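Local coordinates for protein peroxisomal acyl-coenzyme A oxidase 1 (Arabidopsis thaliana, PDB 1W07) that catalyses the FAD-dependent desaturation of long- and medium-chain acyl-CoAs to 2-trans-enoyl-CoAs in peroxisomes, reducing oxygen to hydrogen peroxide, at residues M256-V261 with V268-P273; A14-E19 with V601-A606; N231-S236 with F414-P419; V429-V434 with A522-C527. The protein carries 1 engineered substitution. One frame throughout, in Å; residues are numbered along the deposited sequence.

Interaction 1. Residues M256-V261 with V268-P273; sequences MRLSKV and VPSDVP
This is a surface contact within a short beta hairpin, in which strand 259-261 runs antiparallel to strand 267-269 and the flanking loops continue the pairing. Lys260 and Val268 form a hydrogen-bonded pair: Lys260 N donates to Val268 O at 2.9 Å, and Val268 N returns the bond to Lys260 O. The neighbouring pair, Ser259 with Pro269, is non-hydrogen-bonded, as it suits a proline without an N-H, and Ser259 OG turns to Tyr267 OH. One residue further, Ser270 N reaches Leu258 O at 3.1 Å in a nearly straight bond (175°) whose donor stands above the carbonyl plane.

Beyond the strands Ser270 takes over. Its OG, set between the backbone N and the carbonyl carbon (chi1 69°), donates to Arg257 O at 2.8 Å, in the carbonyl plane and on a lone pair. The same OG accepts from Val272 N, closing an ST turn. An alanine in place of Ser270 would lose both bonds and would probably loosen the turn and its hold on the loop before strand 259-261. Val272 lies across Leu258, CG1 against CD2, and is crossed by the extended Arg257 chain, whose NH1 binds Gly112 O. Lys260 bends at chi2 and chi4 over Ser270, so that its CE presses on Ser270 CB at a tight 3.3 Å while NZ donates to Met256 O at 2.8 Å.

Interaction 2. Residues A14-E19 with V601-A606; sequences AEFDVE and VALVDA
Ala14 and Phe16, ahead of helix 18-26, and Val18, its first residue, reach towards one flank of helix 600-605. Ala14 and Phe16 close around the methyl of Ala602, while Val18 takes a separate place further along. The Ala602 methyl points at Ala14 CB, 3.6 Å from its own CB, and meets it obliquely. From another side comes the Phe16 ring, whose CZ and CE2 corner lies against the same methyl, CZ at 3.6 Å from Ala602 CB. This corner also touches Leu603, with Phe16 CZ 3.6 Å from Leu603 CD2, so it slots between two consecutive residues of the helix. The ring gets there by way of the crowded first torsion, CG between the backbone N and the carbonyl carbon (chi1 71°).

The contact joins the N-terminal and C-terminal helical regions of the acyl-CoA oxidase fold, some 580 residues apart, by van der Waals contact, mostly between apolar side chains. Replacing Phe16 by an alanine would remove the ring and would probably leave Ala602 and Leu603 poorly packed on this side. Val18 CG2, anti to the backbone N, drops into the groove between Ala602, Asp605 and Ala606, 3.7 Å from Ala602 O. The carboxylate of Asp605 is held by salt bridges to Arg11 and Arg305.

Interaction 3. Residues N231-S236 with F414-P419; sequences NGAYNS and FAVYVP
A wall of the flavin site is formed where the loop between strands 220-224 and 240-244 meets helix 410-417 and the 3-10 segment that follows it, since Tyr234 from the loop and Pro419 from that segment both touch FAD. The loop presents a tight turn. Gly232 O accepts Asn235 N at 2.8 Å, and a weak bond from Asn235 ND2 reaches the same oxygen. With phi and psi of 50° and -123° at Ala233, and with Tyr234 at the third position of the turn, this is a type II' beta turn. The backbone of Gly232 itself is bent so that a CB would jam against the preceding carbonyl oxygen, which calls for glycine.

The turn pushes its corner onto the helix. Ala233 CB sits 3.9 Å from Val416 CB and 4.2 Å from Ala415 CB, while the N-H of Ala233 is taken by Glu412. In the acyl-CoA oxidase/dehydrogenase fold this places a loop of the middle, beta domain on the first C-terminal helical (C-alpha1) domain.

Tyr234 extends the contact along the helix end. Val416 O lies at the ring edge near its plane, 3.3 Å from Tyr234 CE1, while CD1 rests 3.6 Å from Val416 CG2, the branch anti to the backbone N. The two side chains cross at about a right angle. Further on, Tyr234 CE1 is 4.1 Å from Pro419 CG. The dimer closes over this place: Tyr404 of the second subunit packs on both Tyr234 and Pro419, and its OH is hydrogen-bonded to Ala415 O.

Interaction 4. Residues V429-V434 with A522-C527; sequences VLQLQV and AAIAHC. With FAD (flavin-adenine dinucleotide), chain I.
Helix 427-443 forms part of the adenine pocket of FAD on one side and on another packs against helix 516-538. Two residues of its first turns touch the base: Leu432 CD1 lies 3.5 Å from FAD N1A, and Val429 CG2 is 3.6 Å from FAD N7A. Asp426, just before, accepts Val429 N and also binds the cofactor, and Phe313 of the second subunit packs on Val429.

The helix-helix contact is carried by Gln431 and Val434, one turn apart on the helix. Between them sits the methyl of Ala523: its CB is 3.4 Å from the backbone Gln431 O and 3.8 Å from Val434 CG1, the branch anti to the backbone N. The Gln431 chain folds at chi2 (-66°), which lays the flat amide across the second helix. There OE1 approaches Ala523 CB at 3.6 Å and Cys527 SG at 3.7 Å, while NE2 lies over Ile524 CG1, the two side chains crossing at about a right angle. Gln431 OE1 is thus buried among apolar groups and sulfur, and it has no polar partner in the model. At the far end Val434 CG1 also brushes the His526 ring, whose ND1 is bound to Tyr457 OH.

With Ala523 between Gln431 and Val434, the segment axes pass 8.9 Å apart at 81°, a nearly perpendicular packing that joins the C-alpha1 helices to the further C-terminal helical region that the acyl-CoA oxidases have.

How the interactions relate
Interaction 1 is the surface contact of the set, a local hairpin held mainly by backbone and serine hydrogen bonds. The other three are buried, join parts distant in sequence, and rest mainly on van der Waals contact, with polar groups such as the Gln431 amide and the Val416 carbonyl among the touching atoms. Interactions 3 and 4 belong to the flavin environment and lie in succession, helices 410-417 and 427-443 following each other in the chain; their centres are 26 Å apart. Both also meet the second subunit, which touches neither interaction 1 nor interaction 2. Interaction 2 closes the longest loop, enclosing the others along the chain, and lies on the opposite side of the chain's centre from interaction 1.

Interaction 1. Residues M256-V261 with V268-P273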
# COMPACT_ATOMS: atom_id res chain seq x y z
N MET B 256 -1.54 -21.58 35.73
CA MET B 256 -2.45 -21.31 36.84
C MET B 256 -2.01 -20.22 37.81
O MET B 256 -1.86 -20.47 39.00
CB MET B 256 -2.72 -22.61 37.61
CG MET B 256 -3.36 -23.72 36.76
SD MET B 256 -4.10 -25.06 37.72
CE MET B 256 -3.40 -26.50 36.96
N ARG B 257 -1.79 -19.01 37.31
CA ARG B 257 -1.40 -17.90 38.17
C ARG B 257 -2.65 -17.18 38.66
O ARG B 257 -2.70 -16.73 39.80
CB ARG B 257 -0.53 -16.90 37.43
CG ARG B 257 -0.14 -15.71 38.29
CD ARG B 257 0.41 -14.56 37.46
NE ARG B 257 0.70 -13.39 38.29
CZ ARG B 257 1.02 -12.19 37.81
NH1 ARG B 257 1.09 -11.97 36.50
NH2 ARG B 257 1.25 -11.19 38.65
N LEU B 258 -3.64 -17.06 37.78
CA LEU B 258 -4.88 -16.38 38.12
C LEU B 258 -6.07 -17.33 38.20
O LEU B 258 -7.14 -16.94 38.65
CB LEU B 258 -5.19 -15.30 37.09
CG LEU B 258 -4.04 -14.39 36.66
CD1 LEU B 258 -4.63 -13.18 35.95
CD2 LEU B 258 -3.23 -13.96 37.88
N SER B 259 -5.88 -18.56 37.75
CA SER B 259 -6.95 -19.55 37.76
C SER B 259 -6.38 -20.94 37.99
O SER B 259 -5.47 -21.37 37.29
CB SER B 259 -7.70 -19.54 36.42
OG SER B 259 -8.21 -18.26 36.10
N LYS B 260 -6.92 -21.64 38.98
CA LYS B 260 -6.47 -22.99 39.30
C LYS B 260 -7.55 -24.03 39.01
O LYS B 260 -8.73 -23.71 38.88
CB LYS B 260 -6.07 -23.10 40.78
CG LYS B 260 -4.75 -22.45 41.17
CD LYS B 260 -4.85 -20.94 41.28
CE LYS B 260 -3.76 -20.37 42.19
NZ LYS B 260 -2.38 -20.75 41.77
N VAL B 261 -7.11 -25.28 38.90
CA VAL B 261 -8.00 -26.41 38.65
C VAL B 261 -7.49 -27.55 39.51
O VAL B 261 -6.54 -28.25 39.13
CB VAL B 261 -7.98 -26.85 37.18
CG1 VAL B 261 -8.79 -28.12 37.00
CG2 VAL B 261 -8.53 -25.73 36.29
N VAL B 268 -10.99 -22.92 40.59
CA VAL B 268 -10.86 -21.97 41.69
C VAL B 268 -9.96 -20.78 41.37
O VAL B 268 -8.75 -20.94 41.18
CB VAL B 268 -10.31 -22.67 42.96
CG1 VAL B 268 -10.47 -21.75 44.16
CG2 VAL B 268 -11.02 -24.00 43.18
N PRO B 269 -10.54 -19.57 41.29
CA PRO B 269 -9.76 -18.36 40.99
C PRO B 269 -8.71 -18.12 42.08
O PRO B 269 -8.98 -18.36 43.26
CB PRO B 269 -10.83 -17.26 40.98
CG PRO B 269 -12.04 -17.99 40.49
CD PRO B 269 -11.98 -19.27 41.29
N SER B 270 -7.53 -17.66 41.68
CA SER B 270 -6.45 -17.41 42.64
C SER B 270 -6.69 -16.12 43.40
O SER B 270 -7.68 -15.42 43.18
CB SER B 270 -5.11 -17.32 41.92
OG SER B 270 -5.06 -16.15 41.12
N ASP B 271 -5.76 -15.80 44.30
CA ASP B 271 -5.83 -14.58 45.09
C ASP B 271 -5.21 -13.42 44.33
O ASP B 271 -5.17 -12.29 44.83
CB ASP B 271 -5.09 -14.77 46.42
CG ASP B 271 -3.58 -14.95 46.23
OD1 ASP B 271 -3.17 -15.84 45.46
OD2 ASP B 271 -2.81 -14.19 46.85
N VAL B 272 -4.71 -13.70 43.13
CA VAL B 272 -4.08 -12.68 42.29
C VAL B 272 -5.10 -11.99 41.38
O VAL B 272 -5.85 -12.65 40.65
CB VAL B 272 -2.98 -13.29 41.39
CG1 VAL B 272 -2.22 -12.18 40.68
CG2 VAL B 272 -2.03 -14.15 42.22
N PRO B 273 -5.15 -10.65 41.42
CA PRO B 273 -6.10 -9.90 40.60
C PRO B 273 -5.94 -10.23 39.12
O PRO B 273 -4.83 -10.29 38.60
CB PRO B 273 -5.74 -8.45 40.91
CG PRO B 273 -5.26 -8.52 42.33
CD PRO B 273 -4.38 -9.75 42.30

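Interaction 2. Residues A14-E19 with V601-A606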
# COMPACT_ATOMS: atom_id res chain seq x y z
N ALA B 14 22.49 21.69 6.75
CA ALA B 14 21.90 21.50 8.07
C ALA B 14 22.07 22.72 8.95
O ALA B 14 23.15 23.31 9.00
CB ALA B 14 22.53 20.28 8.75
N GLU B 15 21.00 23.09 9.64
CA GLU B 15 21.00 24.24 10.55
C GLU B 15 20.95 23.77 12.00
O GLU B 15 20.48 24.48 12.88
CB GLU B 15 19.81 25.16 10.24
CG GLU B 15 19.85 25.68 8.81
CD GLU B 15 18.59 26.40 8.42
OE1 GLU B 15 17.50 25.99 8.87
OE2 GLU B 15 18.68 27.37 7.63
N PHE B 16 21.42 22.55 12.23
CA PHE B 16 21.44 21.98 13.58
C PHE B 16 22.53 20.89 13.57
O PHE B 16 22.87 20.39 12.50
CB PHE B 16 20.06 21.39 13.92
CG PHE B 16 19.74 20.14 13.16
CD1 PHE B 16 19.90 18.89 13.76
CD2 PHE B 16 19.32 20.19 11.83
CE1 PHE B 16 19.65 17.71 13.05
CE2 PHE B 16 19.06 19.02 11.11
CZ PHE B 16 19.23 17.78 11.73
N ASP B 17 23.09 20.56 14.73
CA ASP B 17 24.14 19.54 14.80
C ASP B 17 23.51 18.16 14.87
O ASP B 17 22.89 17.79 15.87
CB ASP B 17 25.07 19.76 15.99
CG ASP B 17 26.07 20.91 15.76
OD1 ASP B 17 26.55 21.06 14.62
OD2 ASP B 17 26.40 21.62 16.72
N VAL B 18 23.69 17.40 13.79
CA VAL B 18 23.13 16.06 13.65
C VAL B 18 23.54 15.10 14.76
O VAL B 18 22.73 14.28 15.19
CB VAL B 18 23.50 15.44 12.26
CG1 VAL B 18 25.03 15.32 12.11
CG2 VAL B 18 22.80 14.07 12.09
N GLU B 19 24.79 15.18 15.21
CA GLU B 19 25.25 14.27 16.25
C GLU B 19 24.40 14.37 17.52
O GLU B 19 24.18 13.37 18.20
CB GLU B 19 26.74 14.51 16.55
CG GLU B 19 27.67 14.14 15.37
CD GLU B 19 27.43 12.72 14.81
OE1 GLU B 19 27.51 11.74 15.57
OE2 GLU B 19 27.17 12.59 13.59
N VAL B 601 17.83 16.01 4.79
CA VAL B 601 18.79 14.93 4.80
C VAL B 601 19.41 14.70 6.17
O VAL B 601 19.52 13.56 6.61
CB VAL B 601 19.89 15.17 3.76
CG1 VAL B 601 21.00 14.11 3.92
CG2 VAL B 601 19.27 15.15 2.36
N ALA B 602 19.81 15.77 6.85
CA ALA B 602 20.40 15.64 8.19
C ALA B 602 19.37 15.07 9.17
O ALA B 602 19.72 14.30 10.06
CB ALA B 602 20.91 17.01 8.68
N LEU B 603 18.10 15.44 9.01
CA LEU B 603 17.08 14.92 9.91
C LEU B 603 16.92 13.39 9.80
O LEU B 603 16.52 12.74 10.77
CB LEU B 603 15.74 15.61 9.64
CG LEU B 603 15.66 17.07 10.13
CD1 LEU B 603 14.37 17.72 9.64
CD2 LEU B 603 15.74 17.09 11.64
N VAL B 604 17.22 12.81 8.64
CA VAL B 604 17.12 11.36 8.52
C VAL B 604 18.44 10.70 8.88
O VAL B 604 18.48 9.52 9.23
CB VAL B 604 16.64 10.90 7.11
CG1 VAL B 604 15.29 11.53 6.81
CG2 VAL B 604 17.70 11.21 6.02
N ASP B 605 19.54 11.46 8.81
CA ASP B 605 20.85 10.91 9.16
C ASP B 605 20.84 10.72 10.68
O ASP B 605 21.56 9.87 11.22
CB ASP B 605 22.00 11.87 8.80
CG ASP B 605 22.21 12.01 7.30
OD1 ASP B 605 21.92 11.07 6.54
OD2 ASP B 605 22.71 13.09 6.89
N ALA B 606 20.03 11.52 11.37
CA ALA B 606 19.93 11.41 12.82
C ALA B 606 19.51 10.01 13.27
O ALA B 606 19.73 9.62 14.42
CB ALA B 606 18.95 12.45 13.35

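Interaction 3. Residues N231-S236 with F414-P419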
# COMPACT_ATOMS: atom_id res chain seq x y z
N ASN B 231 8.53 -10.43 -1.39
CA ASN B 231 9.71 -11.26 -1.59
C ASN B 231 10.56 -11.14 -0.33
O ASN B 231 11.01 -10.06 0.01
CB ASN B 231 10.51 -10.76 -2.79
CG ASN B 231 9.78 -10.97 -4.08
OD1 ASN B 231 9.47 -12.10 -4.45
ND2 ASN B 231 9.50 -9.89 -4.79
N GLY B 232 10.79 -12.26 0.35
CA GLY B 232 11.54 -12.23 1.59
C GLY B 232 10.55 -11.89 2.68
O GLY B 232 9.60 -12.63 2.93
N ALA B 233 10.77 -10.76 3.34
CA ALA B 233 9.89 -10.28 4.40
C ALA B 233 9.56 -11.33 5.47
O ALA B 233 10.46 -11.87 6.10
CB ALA B 233 8.59 -9.72 3.76
N TYR B 234 8.28 -11.60 5.68
CA TYR B 234 7.88 -12.56 6.70
C TYR B 234 7.99 -14.01 6.22
O TYR B 234 7.65 -14.93 6.96
CB TYR B 234 6.44 -12.30 7.16
CG TYR B 234 6.31 -11.69 8.54
CD1 TYR B 234 6.47 -10.32 8.74
CD2 TYR B 234 6.04 -12.49 9.65
CE1 TYR B 234 6.36 -9.76 10.01
CE2 TYR B 234 5.93 -11.94 10.93
CZ TYR B 234 6.09 -10.57 11.10
OH TYR B 234 5.96 -10.01 12.34
N ASN B 235 8.46 -14.22 5.00
CA ASN B 235 8.56 -15.58 4.50
C ASN B 235 9.69 -16.38 5.14
O ASN B 235 9.82 -17.58 4.91
CB ASN B 235 8.62 -15.57 2.99
CG ASN B 235 7.26 -15.29 2.38
OD1 ASN B 235 6.30 -16.03 2.62
ND2 ASN B 235 7.15 -14.21 1.62
N SER B 236 10.50 -15.71 5.96
CA SER B 236 11.58 -16.37 6.68
C SER B 236 10.96 -16.92 7.97
O SER B 236 11.57 -17.73 8.67
CB SER B 236 12.67 -15.37 7.03
OG SER B 236 12.13 -14.24 7.68
N PHE B 414 7.52 -2.56 3.35
CA PHE B 414 6.07 -2.44 3.43
C PHE B 414 5.45 -3.80 3.72
O PHE B 414 4.62 -3.95 4.64
CB PHE B 414 5.52 -1.90 2.10
CG PHE B 414 4.01 -1.78 2.08
CD1 PHE B 414 3.36 -0.82 2.85
CD2 PHE B 414 3.24 -2.64 1.31
CE1 PHE B 414 1.98 -0.71 2.86
CE2 PHE B 414 1.84 -2.55 1.31
CZ PHE B 414 1.20 -1.58 2.09
N ALA B 415 5.84 -4.80 2.95
CA ALA B 415 5.29 -6.13 3.13
C ALA B 415 5.60 -6.69 4.52
O ALA B 415 4.73 -7.26 5.17
CB ALA B 415 5.85 -7.06 2.04
N VAL B 416 6.82 -6.50 5.01
CA VAL B 416 7.16 -7.03 6.32
C VAL B 416 6.47 -6.26 7.45
O VAL B 416 6.17 -6.83 8.51
CB VAL B 416 8.70 -7.04 6.54
CG1 VAL B 416 9.20 -5.63 6.87
CG2 VAL B 416 9.06 -8.04 7.62
N TYR B 417 6.19 -4.98 7.22
CA TYR B 417 5.55 -4.15 8.24
C TYR B 417 4.02 -4.28 8.39
O TYR B 417 3.51 -4.28 9.52
CB TYR B 417 5.87 -2.66 8.03
CG TYR B 417 5.31 -1.81 9.15
CD1 TYR B 417 5.95 -1.76 10.39
CD2 TYR B 417 4.07 -1.16 9.02
CE1 TYR B 417 5.38 -1.11 11.47
CE2 TYR B 417 3.49 -0.50 10.11
CZ TYR B 417 4.15 -0.48 11.33
OH TYR B 417 3.62 0.18 12.41
N VAL B 418 3.30 -4.38 7.26
CA VAL B 418 1.83 -4.44 7.25
C VAL B 418 1.12 -5.33 8.24
O VAL B 418 -0.01 -5.03 8.65
CB VAL B 418 1.24 -4.77 5.84
CG1 VAL B 418 1.26 -3.54 5.00
CG2 VAL B 418 1.99 -5.89 5.18
N PRO B 419 1.73 -6.45 8.62
CA PRO B 419 1.03 -7.31 9.59
C PRO B 419 0.74 -6.52 10.88
O PRO B 419 -0.15 -6.90 11.66
CB PRO B 419 2.03 -8.42 9.82
CG PRO B 419 2.71 -8.55 8.51
CD PRO B 419 2.94 -7.12 8.12

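Interaction 4. Residues V429-V434 with A522-C527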
# COMPACT_ATOMS: atom_id res chain seq x y z
N VAL B 429 -11.06 -2.69 14.82
CA VAL B 429 -11.66 -3.24 16.03
C VAL B 429 -11.09 -2.52 17.25
O VAL B 429 -11.84 -2.18 18.17
CB VAL B 429 -11.37 -4.75 16.15
CG1 VAL B 429 -11.87 -5.26 17.49
CG2 VAL B 429 -12.05 -5.51 15.02
N LEU B 430 -9.78 -2.28 17.27
CA LEU B 430 -9.15 -1.60 18.40
C LEU B 430 -9.68 -0.18 18.61
O LEU B 430 -9.88 0.25 19.75
CB LEU B 430 -7.63 -1.56 18.24
CG LEU B 430 -6.93 -2.90 18.41
CD1 LEU B 430 -5.46 -2.83 17.99
CD2 LEU B 430 -7.06 -3.33 19.86
N GLN B 431 -9.91 0.54 17.52
CA GLN B 431 -10.42 1.91 17.61
C GLN B 431 -11.86 1.93 18.11
O GLN B 431 -12.30 2.92 18.70
CB GLN B 431 -10.31 2.61 16.25
CG GLN B 431 -8.88 3.03 15.85
CD GLN B 431 -8.29 4.12 16.76
OE1 GLN B 431 -8.86 4.46 17.80
NE2 GLN B 431 -7.14 4.66 16.36
N LEU B 432 -12.59 0.84 17.90
CA LEU B 432 -13.97 0.78 18.37
C LEU B 432 -13.97 0.66 19.89
O LEU B 432 -14.88 1.15 20.56
CB LEU B 432 -14.70 -0.42 17.74
CG LEU B 432 -15.02 -0.25 16.25
CD1 LEU B 432 -15.51 -1.57 15.67
CD2 LEU B 432 -16.07 0.85 16.09
N GLN B 433 -12.94 0.02 20.43
CA GLN B 433 -12.83 -0.12 21.88
C GLN B 433 -12.60 1.27 22.47
O GLN B 433 -13.16 1.61 23.51
CB GLN B 433 -11.66 -1.05 22.23
CG GLN B 433 -12.02 -2.53 22.14
CD GLN B 433 -10.81 -3.43 21.99
OE1 GLN B 433 -9.76 -3.19 22.59
NE2 GLN B 433 -10.96 -4.49 21.21
N VAL B 434 -11.77 2.07 21.80
CA VAL B 434 -11.50 3.43 22.27
C VAL B 434 -12.80 4.22 22.24
O VAL B 434 -13.12 4.95 23.17
CB VAL B 434 -10.45 4.14 21.37
CG1 VAL B 434 -10.30 5.61 21.78
CG2 VAL B 434 -9.11 3.43 21.50
N ALA B 522 -14.16 9.57 15.53
CA ALA B 522 -14.01 10.32 16.78
C ALA B 522 -12.86 9.75 17.62
O ALA B 522 -12.13 10.50 18.26
CB ALA B 522 -15.32 10.28 17.59
N ALA B 523 -12.73 8.43 17.61
CA ALA B 523 -11.68 7.77 18.37
C ALA B 523 -10.32 8.12 17.75
O ALA B 523 -9.33 8.32 18.47
CB ALA B 523 -11.90 6.25 18.36
N ILE B 524 -10.27 8.20 16.43
CA ILE B 524 -9.03 8.56 15.74
C ILE B 524 -8.64 9.99 16.09
O ILE B 524 -7.46 10.26 16.34
CB ILE B 524 -9.19 8.43 14.20
CG1 ILE B 524 -9.13 6.95 13.81
CG2 ILE B 524 -8.11 9.26 13.47
CD1 ILE B 524 -9.50 6.69 12.38
N ALA B 525 -9.62 10.90 16.12
CA ALA B 525 -9.34 12.30 16.47
C ALA B 525 -8.78 12.38 17.89
O ALA B 525 -7.88 13.17 18.16
CB ALA B 525 -10.62 13.17 16.35
N HIS B 526 -9.30 11.56 18.79
CA HIS B 526 -8.81 11.54 20.17
C HIS B 526 -7.35 11.09 20.20
O HIS B 526 -6.51 11.72 20.82
CB HIS B 526 -9.65 10.59 21.01
CG HIS B 526 -9.15 10.43 22.41
ND1 HIS B 526 -9.23 11.43 23.35
CD2 HIS B 526 -8.58 9.37 23.03
CE1 HIS B 526 -8.73 10.99 24.49
NE2 HIS B 526 -8.33 9.75 24.32
N CYS B 527 -7.05 9.99 19.52
CA CYS B 527 -5.67 9.48 19.46
C CYS B 527 -4.70 10.48 18.84
O CYS B 527 -3.55 10.55 19.27
CB CYS B 527 -5.62 8.18 18.66
SG CYS B 527 -6.54 6.87 19.42
PA FAD I . -10.94 -9.99 11.68
O1A FAD I . -10.92 -9.55 13.09
O2A FAD I . -11.76 -11.17 11.32
O5B FAD I . -11.37 -8.74 10.77
C5B FAD I . -11.57 -8.88 9.36
C4B FAD I . -12.32 -7.67 8.81
O4B FAD I . -13.56 -7.56 9.54
C3B FAD I . -11.55 -6.37 9.07
O3B FAD I . -11.92 -5.38 8.11
C2B FAD I . -12.05 -5.98 10.46
O2B FAD I . -11.99 -4.56 10.63
C1B FAD I . -13.52 -6.38 10.35
N9A FAD I . -14.11 -6.62 11.69
C8A FAD I . -13.93 -7.70 12.44
N7A FAD I . -14.61 -7.57 13.58
C5A FAD I . -15.23 -6.40 13.56
C6A FAD I . -16.08 -5.74 14.44
N6A FAD I . -16.35 -6.24 15.64
N1A FAD I . -16.59 -4.49 14.06
C2A FAD I . -16.25 -3.94 12.82
N3A FAD I . -15.43 -4.59 12.02
C4A FAD I . -14.92 -5.79 12.34
N1 FAD I . -1.75 -15.11 16.16
C2 FAD I . -1.23 -15.86 17.22
O2 FAD I . -1.99 -16.37 18.04
N3 FAD I . 0.16 -16.03 17.32
C4 FAD I . 1.01 -15.46 16.37
O4 FAD I . 2.23 -15.59 16.49
C4X FAD I . 0.48 -14.74 15.31
N5 FAD I . 1.32 -14.22 14.30
C5X FAD I . 0.80 -13.51 13.22
C6 FAD I . 1.63 -13.11 12.18
C7 FAD I . 1.10 -12.50 11.05
C7M FAD I . 2.04 -12.09 9.92
C8 FAD I . -0.28 -12.28 10.96
C8M FAD I . -0.90 -11.61 9.73
C9 FAD I . -1.11 -12.67 12.01
C9A FAD I . -0.58 -13.28 13.14
N10 FAD I . -1.41 -13.74 14.18
C10 FAD I . -0.89 -14.55 15.20
C1' FAD I . -2.87 -13.50 14.15
C2' FAD I . -3.17 -12.05 14.57
O2' FAD I . -2.57 -11.78 15.83
C3' FAD I . -4.66 -11.71 14.63
O3' FAD I . -5.32 -12.59 15.54
C4' FAD I . -5.35 -11.81 13.26
O4' FAD I . -4.47 -11.41 12.21
C5' FAD I . -6.59 -10.91 13.26
O5' FAD I . -7.15 -10.84 11.96
P FAD I . -8.57 -11.52 11.63
O1P FAD I . -8.36 -12.42 10.48
O2P FAD I . -9.13 -12.08 12.88
O3P FAD I . -9.43 -10.25 11.17